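Local coordinates for D-alanyl-D-alanine carboxypeptidase (Streptococcus pneumoniae R6, PDB 1XP4), which probably trims the terminal D-alanine from peptidoglycan precursor peptides, acting as a serine D-Ala-D-Ala carboxypeptidase in cell wall synthesis, at residues Trp134-Ala139 with Ala170-Ile175; Ile84-Arg89 with Ser103-Ala108; Ser205-Leu210 with Ala262-Thr267. All coordinates share one frame; numbering follows the deposited sequence.

Contact 1: residues Trp134-Ala139 with Ala170-Ile175; sequences WGIQDA and AYDVAI
The loop Trp134-Ala139 leaves helix 120-133 through a Schellman motif, with Gly135 at positive phi (86°), and then packs on the start of helix 170-183, where the CA atoms of Ile136 and Asp172 come to 6.3 Å. Where the first residues of the loop meet Ile175, the contact is apolar. Ile136 and Ile175 meet tip to tip, CD1 of Ile136 lying 3.9 Å from CG2 of Ile175. Both side chains have CG1 anti to the carbonyl carbon, and in Ile175 this turns CG2 toward the loop. The same methyl reaches CB of Trp134 at 4.2 Å, while the indole extends past this segment to Val176 and Asn179 and meets Tyr49 edge-to-face.

Asp172 carries the polar half. Its carboxylate crosses Ile136 obliquely, and OD1 stands 3.2 Å from the CG2 methyl of Ile136. Beyond this methyl the acid faces Asp138 tip to tip, with OD1 of Asp138 2.5 Å from OD2 of Asp172 and the two carboxylate planes 72° apart. Asp138 turns there with CG between the backbone N and the carbonyl carbon (chi1 68°). Asp172 lies in the first turn of its helix, whose Ala170 and Val173 touch strand 244-253 of the sheet, and its backbone N is hydrogen-bonded to Ser169 OG. Two carboxylates so placed, one of them buried beside isoleucine methyls, would repel each other if both were ionised; if the separation is real, one acid may be protonated, consistent with a raised pKa, while the helix start could help to stabilise a negative charge.

Contact 2: residues Ile84-Arg89 with Ser103-Ala108; sequences IPMEAR and SSANSA
Met86, present as selenomethionine, reaches from the loop toward the start of helix 106-117 as an almost straight rod. Its CG lies anti to the carbonyl carbon, and the chain continues extended through chi2 (178°) and chi3 (-165°), so that SE and CE arrive last and do the touching. SE passes alongside Ser107, 3.7 Å from its CB. The terminal CE goes further, to 3.6 Å from the backbone N of Ala108, and rests against a pair of methyls on one side, CB of Ala108 at 4.0 Å and CB of Ala105 at 4.2 Å.

Ile84 comes in beside it from two residues earlier. With CG1 between backbone N and carbonyl carbon (chi1 62°), its two branches diverge. CG1 approaches Ala105 CB at 4.4 Å, and CG2 lies as far from CB of Ser103. No hydrogen bond joins the two segments, and this interface is apolar packing. The hydroxyl of Ser107 is engaged elsewhere, with Pro72 O, while its backbone N is bonded to Asn83 OD1. After Met86 the loop reverses in a type I turn closed by Arg89 N to Met86 O at 2.8 Å.

Ser104, Ala105 and Asn106 match the SxN motif of penicillin-binding proteins, with Ser104 a predicted active-site residue. The CB of Ala105 points toward the loop and that of Asn106 away from it; Asn106 OD1 is hydrogen-bonded to Lys44 NZ, and Ser104 OG to Ser41 OG, the predicted acylated serine. The packing lies on the Ala105 side of this probable catalytic element. Helix 93-103 adds Ala99 against Ile84 and Ala108, and Leu96 against Ala108, while Phe198 of strand 195-198 touches Ile84 and Met86, and Ile203 of strand 201-204 meets Ile84 and Ser103.

Contact 3: residues Ser205-Leu210 with Ala262-Thr267; sequences STNYML and ARFTAT
Phe264, with CG anti to its carbonyl carbon (chi1 -57°), sends its ring from helix 262-277 into the curve of the loop. Met209, with CG anti to the carbonyl carbon and chi2 extended, lays CG and SE beside the phenyl; the bend at chi3 (93°) then turns CE to Thr267. Backbone atoms of the loop meet the ring over one face and obliquely at its tip. Thr206 O comes to 3.4 Å from CZ, approaching obliquely. The backbone N of Tyr208 lies over one face, 3.6 Å from CZ. On the other side of the ring from Tyr208 CA sits CG of Arg263, a neighbour on the helix, 3.5 Å above the plane and over its centre, so the phenyl is held between the loop backbone and an arginine methylene. Phe264 CE2 lies at the edge of the Tyr208 ring, near its plane, 3.7 Å from CD2, and touches the tyrosine CB as well.

Two side-chain-to-backbone turns shape this loop: an ST turn, Asn207 N to Ser205 OG at 3.1 Å, and an Asx turn, Met209 N to Asn207 OD1 at 3.0 Å, in the plane of the amide carbonyl. In the penicillin-binding fold, helix 262-277 packs on the five-stranded antiparallel sheet, and the loop here leads toward its edge strand 220-228. Accordingly, Phe235 of strand 234-241 meets Phe264 edge-to-face, and Thr206 OG1 is hydrogen-bonded to Thr225, next to the predicted substrate-binding Lys224.

Met209, a selenomethionine, makes an oblique Met-aromatic contact, with SE 4.9 Å from the centroid of the Phe264 ring and 68° off its normal. Its CE continues to CG2 of Thr267, 4.0 Å away. The Thr267 hydroxyl is turned to Arg263 O, which also accepts from Thr267 N, and the methyl is the branch that meets the selenomethionine.

How the contacts relate
From the N terminus, contact 2 closes first, bringing 84-89 back to 103-108 after strand 90-92 and helix 93-103. Contact 1 follows, bridging a mostly irregular excursion from the end of helix 120-133 to the start of helix 170-183. Contact 3 spans the longest interval, 210 to 262, holding strands 220-228, 234-241 and 244-253, and joins a loop to helix 262-277. The three are in series, neither nested nor crossing. Contacts 2 and 3 come within about 4 Å at their nearest atoms, near the predicted active site, without touching; contact 1 stays about 11 Å from contact 3 and 13 Å from contact 2, nearest atoms again.

Contact 1: residues Trp134-Ala139 with Ala170-Ile175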
# COMPACT_ATOMS: atom_id res chain seq x y z
N TRP A 134 -6.45 -3.51 11.12
CA TRP A 134 -6.82 -2.80 9.92
C TRP A 134 -8.26 -3.03 9.47
O TRP A 134 -8.69 -2.48 8.46
CB TRP A 134 -5.85 -3.16 8.80
CG TRP A 134 -4.44 -2.71 9.06
CD1 TRP A 134 -4.04 -1.63 9.80
CD2 TRP A 134 -3.24 -3.27 8.49
NE1 TRP A 134 -2.68 -1.47 9.72
CE2 TRP A 134 -2.16 -2.46 8.92
CE3 TRP A 134 -2.98 -4.35 7.65
CZ2 TRP A 134 -0.83 -2.72 8.55
CZ3 TRP A 134 -1.66 -4.61 7.27
CH2 TRP A 134 -0.61 -3.79 7.72
N GLY A 135 -9.00 -3.84 10.21
CA GLY A 135 -10.38 -4.07 9.83
C GLY A 135 -10.57 -5.18 8.81
O GLY A 135 -11.66 -5.36 8.28
N ILE A 136 -9.50 -5.91 8.53
CA ILE A 136 -9.59 -7.01 7.58
C ILE A 136 -9.84 -8.26 8.41
O ILE A 136 -8.97 -8.70 9.15
CB ILE A 136 -8.29 -7.18 6.78
CG1 ILE A 136 -8.01 -5.89 5.99
CG2 ILE A 136 -8.38 -8.39 5.86
CD1 ILE A 136 -6.68 -5.88 5.31
N GLN A 137 -11.03 -8.83 8.29
CA GLN A 137 -11.37 -10.01 9.07
C GLN A 137 -11.74 -11.22 8.24
O GLN A 137 -12.34 -12.16 8.74
CB GLN A 137 -12.50 -9.67 10.05
CG GLN A 137 -13.60 -8.80 9.45
CD GLN A 137 -14.55 -8.25 10.50
OE1 GLN A 137 -14.14 -7.54 11.43
NE2 GLN A 137 -15.84 -8.57 10.37
N ASP A 138 -11.36 -11.21 6.97
CA ASP A 138 -11.67 -12.33 6.10
C ASP A 138 -10.41 -12.96 5.53
O ASP A 138 -10.47 -13.82 4.65
CB ASP A 138 -12.60 -11.86 4.98
CG ASP A 138 -11.92 -10.91 4.00
OD1 ASP A 138 -10.95 -10.22 4.41
OD2 ASP A 138 -12.36 -10.85 2.83
N ALA A 139 -9.26 -12.56 6.06
CA ALA A 139 -7.99 -13.09 5.59
C ALA A 139 -7.64 -14.47 6.13
O ALA A 139 -8.14 -14.90 7.18
CB ALA A 139 -6.87 -12.11 5.91
N ALA A 170 -8.85 -8.41 -3.12
CA ALA A 170 -8.14 -7.29 -3.73
C ALA A 170 -8.38 -6.06 -2.84
O ALA A 170 -7.48 -5.23 -2.65
CB ALA A 170 -8.64 -7.04 -5.14
N TYR A 171 -9.59 -5.97 -2.31
CA TYR A 171 -9.98 -4.88 -1.41
C TYR A 171 -9.03 -4.91 -0.21
O TYR A 171 -8.42 -3.89 0.14
CB TYR A 171 -11.41 -5.11 -0.92
CG TYR A 171 -11.96 -4.06 0.01
CD1 TYR A 171 -12.60 -2.92 -0.49
CD2 TYR A 171 -11.91 -4.22 1.40
CE1 TYR A 171 -13.17 -1.97 0.36
CE2 TYR A 171 -12.47 -3.28 2.26
CZ TYR A 171 -13.10 -2.16 1.73
OH TYR A 171 -13.69 -1.23 2.56
N ASP A 172 -8.90 -6.08 0.41
CA ASP A 172 -8.02 -6.26 1.54
C ASP A 172 -6.59 -5.85 1.18
O ASP A 172 -5.94 -5.12 1.94
CB ASP A 172 -8.02 -7.71 2.01
CG ASP A 172 -9.33 -8.11 2.66
OD1 ASP A 172 -9.93 -7.26 3.35
OD2 ASP A 172 -9.75 -9.28 2.49
N VAL A 173 -6.11 -6.31 0.03
CA VAL A 173 -4.76 -5.98 -0.41
C VAL A 173 -4.58 -4.47 -0.53
O VAL A 173 -3.56 -3.93 -0.11
CB VAL A 173 -4.44 -6.64 -1.76
CG1 VAL A 173 -3.04 -6.29 -2.18
CG2 VAL A 173 -4.57 -8.15 -1.63
N ALA A 174 -5.57 -3.80 -1.12
CA ALA A 174 -5.53 -2.35 -1.28
C ALA A 174 -5.27 -1.71 0.08
O ALA A 174 -4.40 -0.85 0.22
CB ALA A 174 -6.84 -1.85 -1.85
N ILE A 175 -6.03 -2.13 1.08
CA ILE A 175 -5.88 -1.60 2.42
C ILE A 175 -4.43 -1.79 2.88
O ILE A 175 -3.76 -0.84 3.29
CB ILE A 175 -6.88 -2.30 3.39
CG1 ILE A 175 -8.31 -1.82 3.06
CG2 ILE A 175 -6.50 -2.02 4.84
CD1 ILE A 175 -9.45 -2.50 3.86

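Contact 2: residues Ile84-Arg89 with Ser103-Ala108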
# COMPACT_ATOMS: atom_id res chain seq x y z
N ILE A 84 17.64 -16.43 -3.67
CA ILE A 84 18.97 -16.05 -4.12
C ILE A 84 19.95 -16.74 -3.18
O ILE A 84 19.61 -17.07 -2.04
CB ILE A 84 19.16 -14.52 -4.05
CG1 ILE A 84 19.02 -14.04 -2.60
CG2 ILE A 84 18.11 -13.83 -4.90
CD1 ILE A 84 19.14 -12.54 -2.44
N PRO A 85 21.18 -16.99 -3.64
CA PRO A 85 22.17 -17.65 -2.80
C PRO A 85 22.37 -16.92 -1.48
O PRO A 85 22.46 -15.69 -1.46
CB PRO A 85 23.43 -17.62 -3.66
CG PRO A 85 22.87 -17.66 -5.06
CD PRO A 85 21.73 -16.69 -4.98
N MSE A 86 22.43 -17.67 -0.38
CA MSE A 86 22.64 -17.10 0.95
C MSE A 86 23.61 -17.98 1.72
O MSE A 86 23.43 -18.23 2.91
CB MSE A 86 21.32 -17.01 1.71
CG MSE A 86 20.44 -15.89 1.24
SE MSE A 86 18.77 -15.85 2.19
CE MSE A 86 17.81 -14.68 0.98
N GLU A 87 24.64 -18.43 1.03
CA GLU A 87 25.63 -19.32 1.60
C GLU A 87 26.39 -18.80 2.81
O GLU A 87 27.08 -19.55 3.47
CB GLU A 87 26.61 -19.77 0.52
CG GLU A 87 26.00 -20.77 -0.48
CD GLU A 87 25.38 -21.97 0.22
OE1 GLU A 87 26.04 -22.53 1.12
OE2 GLU A 87 24.23 -22.35 -0.12
N ALA A 88 26.25 -17.51 3.09
CA ALA A 88 26.92 -16.92 4.24
C ALA A 88 26.02 -17.01 5.47
O ALA A 88 26.44 -16.71 6.59
CB ALA A 88 27.26 -15.47 3.95
N ARG A 89 24.77 -17.41 5.25
CA ARG A 89 23.77 -17.57 6.32
C ARG A 89 23.68 -16.45 7.36
O ARG A 89 23.27 -16.70 8.50
CB ARG A 89 23.97 -18.92 7.03
CG ARG A 89 23.44 -20.14 6.28
CD ARG A 89 24.18 -21.39 6.73
NE ARG A 89 23.31 -22.49 7.12
CZ ARG A 89 22.45 -22.45 8.13
NH1 ARG A 89 22.33 -21.35 8.86
NH2 ARG A 89 21.72 -23.51 8.44
N SER A 103 13.41 -9.01 -5.19
CA SER A 103 13.49 -10.32 -5.82
C SER A 103 12.50 -11.35 -5.29
O SER A 103 12.45 -12.49 -5.76
CB SER A 103 14.91 -10.85 -5.66
OG SER A 103 15.84 -9.86 -6.05
N SER A 104 11.70 -10.95 -4.30
CA SER A 104 10.72 -11.84 -3.72
C SER A 104 11.38 -13.08 -3.11
O SER A 104 10.77 -14.16 -3.06
CB SER A 104 9.70 -12.26 -4.79
OG SER A 104 8.56 -12.88 -4.20
N ALA A 105 12.61 -12.93 -2.65
CA ALA A 105 13.33 -14.04 -2.02
C ALA A 105 12.58 -14.50 -0.76
O ALA A 105 12.42 -13.73 0.19
CB ALA A 105 14.74 -13.60 -1.64
N ASN A 106 12.14 -15.75 -0.76
CA ASN A 106 11.39 -16.27 0.39
C ASN A 106 12.24 -16.46 1.65
O ASN A 106 11.76 -16.24 2.76
CB ASN A 106 10.70 -17.59 0.02
CG ASN A 106 9.66 -17.41 -1.08
OD1 ASN A 106 8.71 -16.64 -0.93
ND2 ASN A 106 9.83 -18.13 -2.19
N SER A 107 13.49 -16.87 1.48
CA SER A 107 14.35 -17.05 2.64
C SER A 107 14.65 -15.70 3.27
O SER A 107 14.97 -15.63 4.46
CB SER A 107 15.63 -17.76 2.25
OG SER A 107 15.36 -19.13 2.03
N ALA A 108 14.55 -14.64 2.49
CA ALA A 108 14.75 -13.30 3.02
C ALA A 108 13.57 -13.01 3.96
O ALA A 108 13.74 -12.56 5.09
CB ALA A 108 14.78 -12.28 1.88

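Contact 3: residues Ser205-Leu210 with Ala262-Thr267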
# COMPACT_ATOMS: atom_id res chain seq x y z
N SER A 205 14.74 -6.80 -10.07
CA SER A 205 13.35 -6.63 -9.66
C SER A 205 12.44 -7.47 -10.55
O SER A 205 12.78 -7.78 -11.68
CB SER A 205 12.96 -5.16 -9.77
OG SER A 205 11.61 -4.95 -9.38
N THR A 206 11.29 -7.85 -10.01
CA THR A 206 10.32 -8.65 -10.75
C THR A 206 9.28 -7.70 -11.31
O THR A 206 8.38 -8.11 -12.05
CB THR A 206 9.60 -9.65 -9.84
OG1 THR A 206 8.97 -8.93 -8.76
CG2 THR A 206 10.56 -10.67 -9.28
N ASN A 207 9.41 -6.42 -10.95
CA ASN A 207 8.48 -5.40 -11.40
C ASN A 207 8.99 -4.85 -12.72
O ASN A 207 9.93 -4.06 -12.76
CB ASN A 207 8.41 -4.28 -10.37
CG ASN A 207 7.31 -3.28 -10.67
OD1 ASN A 207 6.94 -3.07 -11.82
ND2 ASN A 207 6.79 -2.64 -9.63
N TYR A 208 8.36 -5.26 -13.81
CA TYR A 208 8.77 -4.81 -15.13
C TYR A 208 8.19 -3.50 -15.64
O TYR A 208 8.26 -3.20 -16.83
CB TYR A 208 8.52 -5.93 -16.13
CG TYR A 208 9.48 -7.06 -15.90
CD1 TYR A 208 10.85 -6.83 -15.89
CD2 TYR A 208 9.03 -8.36 -15.70
CE1 TYR A 208 11.75 -7.85 -15.68
CE2 TYR A 208 9.93 -9.40 -15.49
CZ TYR A 208 11.29 -9.13 -15.48
OH TYR A 208 12.21 -10.14 -15.31
N MSE A 209 7.62 -2.70 -14.74
CA MSE A 209 7.07 -1.41 -15.13
C MSE A 209 7.99 -0.30 -14.63
O MSE A 209 7.68 0.89 -14.75
CB MSE A 209 5.66 -1.23 -14.57
CG MSE A 209 4.64 -2.11 -15.26
SE MSE A 209 2.90 -1.99 -14.45
CE MSE A 209 2.16 -0.61 -15.58
N LEU A 210 9.14 -0.70 -14.08
CA LEU A 210 10.11 0.24 -13.57
C LEU A 210 11.06 0.77 -14.66
O LEU A 210 11.05 0.30 -15.81
CB LEU A 210 10.93 -0.42 -12.44
CG LEU A 210 10.18 -0.84 -11.17
CD1 LEU A 210 11.11 -1.58 -10.21
CD2 LEU A 210 9.59 0.39 -10.49
N ALA A 262 1.53 -9.87 -19.11
CA ALA A 262 0.10 -9.60 -19.10
C ALA A 262 -0.37 -8.84 -17.84
O ALA A 262 -1.20 -7.92 -17.93
CB ALA A 262 -0.66 -10.92 -19.24
N ARG A 263 0.15 -9.21 -16.67
CA ARG A 263 -0.21 -8.57 -15.41
C ARG A 263 0.10 -7.07 -15.43
O ARG A 263 -0.63 -6.27 -14.83
CB ARG A 263 0.54 -9.22 -14.25
CG ARG A 263 2.02 -8.84 -14.18
CD ARG A 263 2.71 -9.61 -13.07
NE ARG A 263 2.73 -11.05 -13.35
CZ ARG A 263 3.13 -11.98 -12.49
NH1 ARG A 263 3.55 -11.64 -11.28
NH2 ARG A 263 3.12 -13.25 -12.86
N PHE A 264 1.19 -6.70 -16.09
CA PHE A 264 1.56 -5.30 -16.17
C PHE A 264 0.77 -4.63 -17.28
O PHE A 264 0.33 -3.49 -17.14
CB PHE A 264 3.07 -5.17 -16.42
CG PHE A 264 3.89 -5.86 -15.39
CD1 PHE A 264 3.74 -5.55 -14.04
CD2 PHE A 264 4.79 -6.86 -15.75
CE1 PHE A 264 4.46 -6.23 -13.07
CE2 PHE A 264 5.53 -7.55 -14.78
CZ PHE A 264 5.36 -7.23 -13.44
N THR A 265 0.59 -5.35 -18.38
CA THR A 265 -0.18 -4.85 -19.51
C THR A 265 -1.58 -4.52 -19.00
O THR A 265 -2.15 -3.48 -19.31
CB THR A 265 -0.31 -5.90 -20.62
OG1 THR A 265 0.99 -6.36 -21.01
CG2 THR A 265 -1.01 -5.31 -21.83
N ALA A 266 -2.11 -5.44 -18.20
CA ALA A 266 -3.43 -5.29 -17.61
C ALA A 266 -3.46 -4.09 -16.68
O ALA A 266 -4.45 -3.36 -16.64
CB ALA A 266 -3.79 -6.56 -16.84
N THR A 267 -2.38 -3.90 -15.93
CA THR A 267 -2.27 -2.76 -15.01
C THR A 267 -2.18 -1.48 -15.83
O THR A 267 -2.87 -0.50 -15.55
CB THR A 267 -1.01 -2.84 -14.11
OG1 THR A 267 -1.08 -3.99 -13.26
CG2 THR A 267 -0.90 -1.58 -13.25